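Naphthalene dioxygenase small subunit (PDB 2B1X) forms, together with the large subunit, the Rieske non-heme iron oxygenase that dihydroxylates naphthalene, in which it probably plays a structural rather than a catalytic part. Local coordinates at residues W34-V38 / S148-A152; S43-P47 / L168-M172. All blocks are in the same frame, centred on the assembly; numbering follows the deposited sequence.

Contact 1 of 2, residues W34-V38 / S148-A152; sequences WLALV and SFLMA
Val38 pairs with Met151 in a parallel bridge, their CA atoms 4.7 Å apart, where the chain leaves helix 31-35 through the type I turn Leu35-Val38 and meets strand 148-158. The bond that ties the two backbones runs from Met151 N to Leu37 O, 2.8 Å long and almost straight, with 169° at the hydrogen; the N-H meets the oxygen nearly head-on, at 165° to the C=O bond. Leu150 CA adds a CH...O contact to the same Leu37 O at 3.3 Å, and Val38 CA makes a longer one, 3.6 Å, to Met151 O. Met151 extends its chain with CG opposite its own amide nitrogen (chi1 -172°) and then bends at the sulfur, which swings CE round to the benzo part of the indole, 3.8 Å from Trp34 CZ2. Met151 CE reaches that ring obliquely and lies 4.2 Å from Val38 CG1, which itself covers one face of the indole near the rim. A flexible, unbranched methionine suits this junction between a flat ring and a branched side chain. Trp34 keeps its polar edge satisfied by bonding Glu22 of helix 10-27 through NE1. Leu150 instead lays CB, CG and CD1 against Leu37 O, and its CD1 also comes 3.7 Å from Ala36 O, an apolar cover over the carbonyls of the turn. With an alanine here CB would stay against Leu37 O, but without CG and the two methyls Ala36 O is likely to lose its apolar neighbour and Leu37 O most of its own. This is the helix-to-sheet junction of an NTF2-like fold, in which the helices pack against a strongly curved sheet.

Contact 2 of 2, residues S43-P47 / L168-M172; sequences SYVVP and LALIM
Tyr44 sets its ring trans to the main-chain nitrogen (chi1 -173°), which carries the phenol from strand 42-49 out to Met172, whose own CG lies trans to its carbonyl carbon (chi1 -72°) and whose chain folds back at the sulfur toward Val46. The phenol donates to the C-terminal carboxylate, Tyr44 OH standing 2.6 Å from Met172 O. It approaches in the plane of that group and on a lone pair, at 113° to the C=O bond, while the oxygen sits at the edge of the ring. Tyrosine suits the place because its rigid ring spans the 9.7 Å between Tyr44 CA and Met172 CA, which a short hydroxyl side chain such as serine's could hardly bridge, and ends in a donor. The other carboxylate oxygen, OXT, forms a salt bridge with Arg138, with Arg154 as a long, weak ion pair; such surroundings would be expected to favour the charged form of this buried chain end. Apolar atoms lie beside the polar link. Ile171 CG2 comes obliquely to the ring, 4.1 Å from Tyr44 CE1, and Met172 CB lies 3.4 Å from Tyr44 OH. Two residues along the strand, Val46 divides its branches between two partners: CG2 meets Met172 CE at 3.9 Å, the side chains crossing at about a right angle, and CG1 faces Leu168 CD1 at 4.3 Å. The C-terminal segment thus lies over the sheet face that carries Tyr44 and Val46: Met172 packs on Leu119 and Leu121 of strand 112-124; Ile171 O accepts a bond from His97 of strand 94-106; Met67 of strand 67-69, outermost in this chain's sheet, touches Tyr44, Val46 and Leu168; and Leu168 packs on Ile364 of the large subunit.

How the contacts relate
The centres of the two contacts are 15 Å apart, and both reach one mixed sheet in which strands 42-49 and 148-158 run side by side. Along the chain their segments alternate, 34-38, 43-47, 148-152 and 168-172, so the early part of the chain meets first the start of the last strand, then the C-terminal tail. The contacts also touch: Ala152 O and Ser43 N, 3.0 Å apart, probably share a hydrogen bond that carries the parallel pairing onward, and Trp34 CZ2 packs 3.7 Å from Ile171 CG2. Apolar packing thus passes directly from Trp34 of contact 1 to Ile171 in the tail of contact 2, whose Leu168 and Ala169 touch the large subunit.

Contact 1 of 2, residues W34-V38 / S148-A152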
# COMPACT_ATOMS: atom_id res chain seq x y z
N TRP B 34 -8.83 31.01 9.66
CA TRP B 34 -9.76 29.97 10.08
C TRP B 34 -10.20 30.21 11.53
O TRP B 34 -11.38 30.04 11.87
CB TRP B 34 -9.13 28.58 9.93
CG TRP B 34 -10.04 27.48 10.38
CD1 TRP B 34 -11.00 26.83 9.62
CD2 TRP B 34 -10.12 26.92 11.68
NE1 TRP B 34 -11.64 25.89 10.39
CE2 TRP B 34 -11.13 25.93 11.66
CE3 TRP B 34 -9.42 27.15 12.87
CZ2 TRP B 34 -11.45 25.15 12.79
CZ3 TRP B 34 -9.77 26.39 14.01
CH2 TRP B 34 -10.77 25.40 13.95
N LEU B 35 -9.25 30.59 12.38
CA LEU B 35 -9.54 30.81 13.78
C LEU B 35 -10.66 31.85 13.99
O LEU B 35 -11.42 31.75 14.95
CB LEU B 35 -8.26 31.17 14.55
CG LEU B 35 -8.33 31.03 16.08
CD1 LEU B 35 -8.67 29.58 16.50
CD2 LEU B 35 -7.05 31.52 16.74
N ALA B 36 -10.76 32.82 13.08
CA ALA B 36 -11.80 33.83 13.12
C ALA B 36 -13.21 33.26 12.82
O ALA B 36 -14.21 33.93 13.08
CB ALA B 36 -11.47 34.98 12.15
N LEU B 37 -13.29 32.03 12.30
CA LEU B 37 -14.59 31.42 12.02
C LEU B 37 -15.18 30.72 13.22
O LEU B 37 -16.29 30.17 13.16
CB LEU B 37 -14.49 30.43 10.85
CG LEU B 37 -13.89 30.95 9.55
CD1 LEU B 37 -13.74 29.79 8.55
CD2 LEU B 37 -14.73 32.09 8.99
N VAL B 38 -14.46 30.71 14.33
CA VAL B 38 -14.95 29.93 15.45
C VAL B 38 -15.50 30.79 16.55
O VAL B 38 -15.21 31.96 16.68
CB VAL B 38 -13.92 28.90 16.04
CG1 VAL B 38 -13.29 28.05 14.91
CG2 VAL B 38 -12.88 29.58 16.91
N SER B 148 -22.84 36.09 7.90
CA SER B 148 -22.25 34.78 7.75
C SER B 148 -22.52 33.84 8.94
O SER B 148 -23.57 33.93 9.59
CB SER B 148 -20.74 34.91 7.50
OG SER B 148 -20.29 33.80 6.73
N PHE B 149 -21.57 32.96 9.22
CA PHE B 149 -21.73 31.95 10.26
C PHE B 149 -20.44 31.79 11.04
O PHE B 149 -19.35 32.06 10.55
CB PHE B 149 -22.10 30.59 9.66
CG PHE B 149 -23.42 30.57 8.97
CD1 PHE B 149 -23.51 30.75 7.60
CD2 PHE B 149 -24.60 30.36 9.69
CE1 PHE B 149 -24.74 30.73 6.96
CE2 PHE B 149 -25.82 30.33 9.05
CZ PHE B 149 -25.89 30.53 7.68
N LEU B 150 -20.59 31.32 12.27
CA LEU B 150 -19.47 30.91 13.09
C LEU B 150 -19.73 29.49 13.55
O LEU B 150 -20.88 29.09 13.76
CB LEU B 150 -19.34 31.79 14.33
CG LEU B 150 -18.34 32.95 14.40
CD1 LEU B 150 -17.93 33.52 13.05
CD2 LEU B 150 -18.92 34.04 15.31
N MET B 151 -18.64 28.76 13.74
CA MET B 151 -18.72 27.39 14.21
C MET B 151 -18.64 27.34 15.72
O MET B 151 -17.62 27.69 16.31
CB MET B 151 -17.60 26.54 13.61
CG MET B 151 -17.73 25.04 13.90
SD MET B 151 -16.64 24.11 12.85
CE MET B 151 -15.04 24.45 13.71
N ALA B 152 -19.70 26.84 16.33
CA ALA B 152 -19.79 26.67 17.76
C ALA B 152 -19.34 25.29 18.19
O ALA B 152 -18.86 25.13 19.31
CB ALA B 152 -21.22 26.93 18.25

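Contact 2 of 2, residues S43-P47 / L168-M172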
# COMPACT_ATOMS: atom_id res chain seq x y z
N SER B 43 -16.51 24.02 20.88
CA SER B 43 -16.12 22.66 21.24
C SER B 43 -15.74 21.88 19.98
O SER B 43 -16.56 21.72 19.05
CB SER B 43 -17.26 21.94 21.98
OG SER B 43 -16.92 20.58 22.15
N TYR B 44 -14.49 21.43 19.91
CA TYR B 44 -13.97 20.72 18.77
C TYR B 44 -13.47 19.38 19.26
O TYR B 44 -12.47 19.34 19.97
CB TYR B 44 -12.83 21.51 18.08
CG TYR B 44 -12.35 20.92 16.76
CD1 TYR B 44 -12.73 21.48 15.54
CD2 TYR B 44 -11.53 19.80 16.74
CE1 TYR B 44 -12.29 20.95 14.34
CE2 TYR B 44 -11.10 19.24 15.55
CZ TYR B 44 -11.49 19.82 14.35
OH TYR B 44 -11.05 19.26 13.16
N VAL B 45 -14.17 18.29 18.91
CA VAL B 45 -13.71 16.96 19.38
C VAL B 45 -13.62 15.84 18.34
O VAL B 45 -14.44 15.74 17.43
CB VAL B 45 -14.40 16.46 20.73
CG1 VAL B 45 -15.16 17.60 21.46
CG2 VAL B 45 -15.23 15.21 20.55
N VAL B 46 -12.58 15.02 18.50
CA VAL B 46 -12.35 13.82 17.69
C VAL B 46 -12.33 12.62 18.63
O VAL B 46 -11.34 12.40 19.33
CB VAL B 46 -11.00 13.94 16.94
CG1 VAL B 46 -10.76 12.74 16.01
CG2 VAL B 46 -10.94 15.30 16.18
N PRO B 47 -13.42 11.87 18.69
CA PRO B 47 -13.52 10.71 19.57
C PRO B 47 -12.69 9.52 19.15
O PRO B 47 -12.32 9.37 17.98
CB PRO B 47 -15.01 10.33 19.48
CG PRO B 47 -15.66 11.54 18.99
CD PRO B 47 -14.70 12.15 18.01
N LEU B 168 -2.21 14.09 14.39
CA LEU B 168 -3.32 14.91 13.97
C LEU B 168 -2.90 16.35 14.07
O LEU B 168 -3.40 17.12 14.89
CB LEU B 168 -4.58 14.60 14.79
CG LEU B 168 -5.22 13.22 14.55
CD1 LEU B 168 -6.47 13.10 15.45
CD2 LEU B 168 -5.60 12.98 13.10
N ALA B 169 -1.94 16.70 13.23
CA ALA B 169 -1.39 18.05 13.17
C ALA B 169 -2.27 18.99 12.33
O ALA B 169 -2.17 20.23 12.45
CB ALA B 169 0.07 18.00 12.62
N LEU B 170 -3.16 18.41 11.52
CA LEU B 170 -4.06 19.16 10.64
C LEU B 170 -5.45 19.29 11.25
O LEU B 170 -5.99 18.34 11.79
CB LEU B 170 -4.17 18.44 9.26
CG LEU B 170 -2.91 18.25 8.37
CD1 LEU B 170 -3.23 17.42 7.12
CD2 LEU B 170 -2.30 19.61 7.99
N ILE B 171 -6.04 20.47 11.17
CA ILE B 171 -7.43 20.65 11.52
C ILE B 171 -8.37 20.05 10.45
O ILE B 171 -8.16 20.25 9.24
CB ILE B 171 -7.72 22.15 11.77
CG1 ILE B 171 -6.84 22.68 12.92
CG2 ILE B 171 -9.18 22.35 12.09
CD1 ILE B 171 -6.85 24.21 13.07
N MET B 172 -9.38 19.30 10.90
CA MET B 172 -10.29 18.59 10.01
C MET B 172 -11.66 19.30 9.91
O MET B 172 -12.22 19.81 10.89
CB MET B 172 -10.50 17.16 10.50
CG MET B 172 -9.29 16.26 10.30
SD MET B 172 -9.22 14.84 11.39
CE MET B 172 -8.84 15.61 12.92
OXT MET B 172 -12.28 19.40 8.83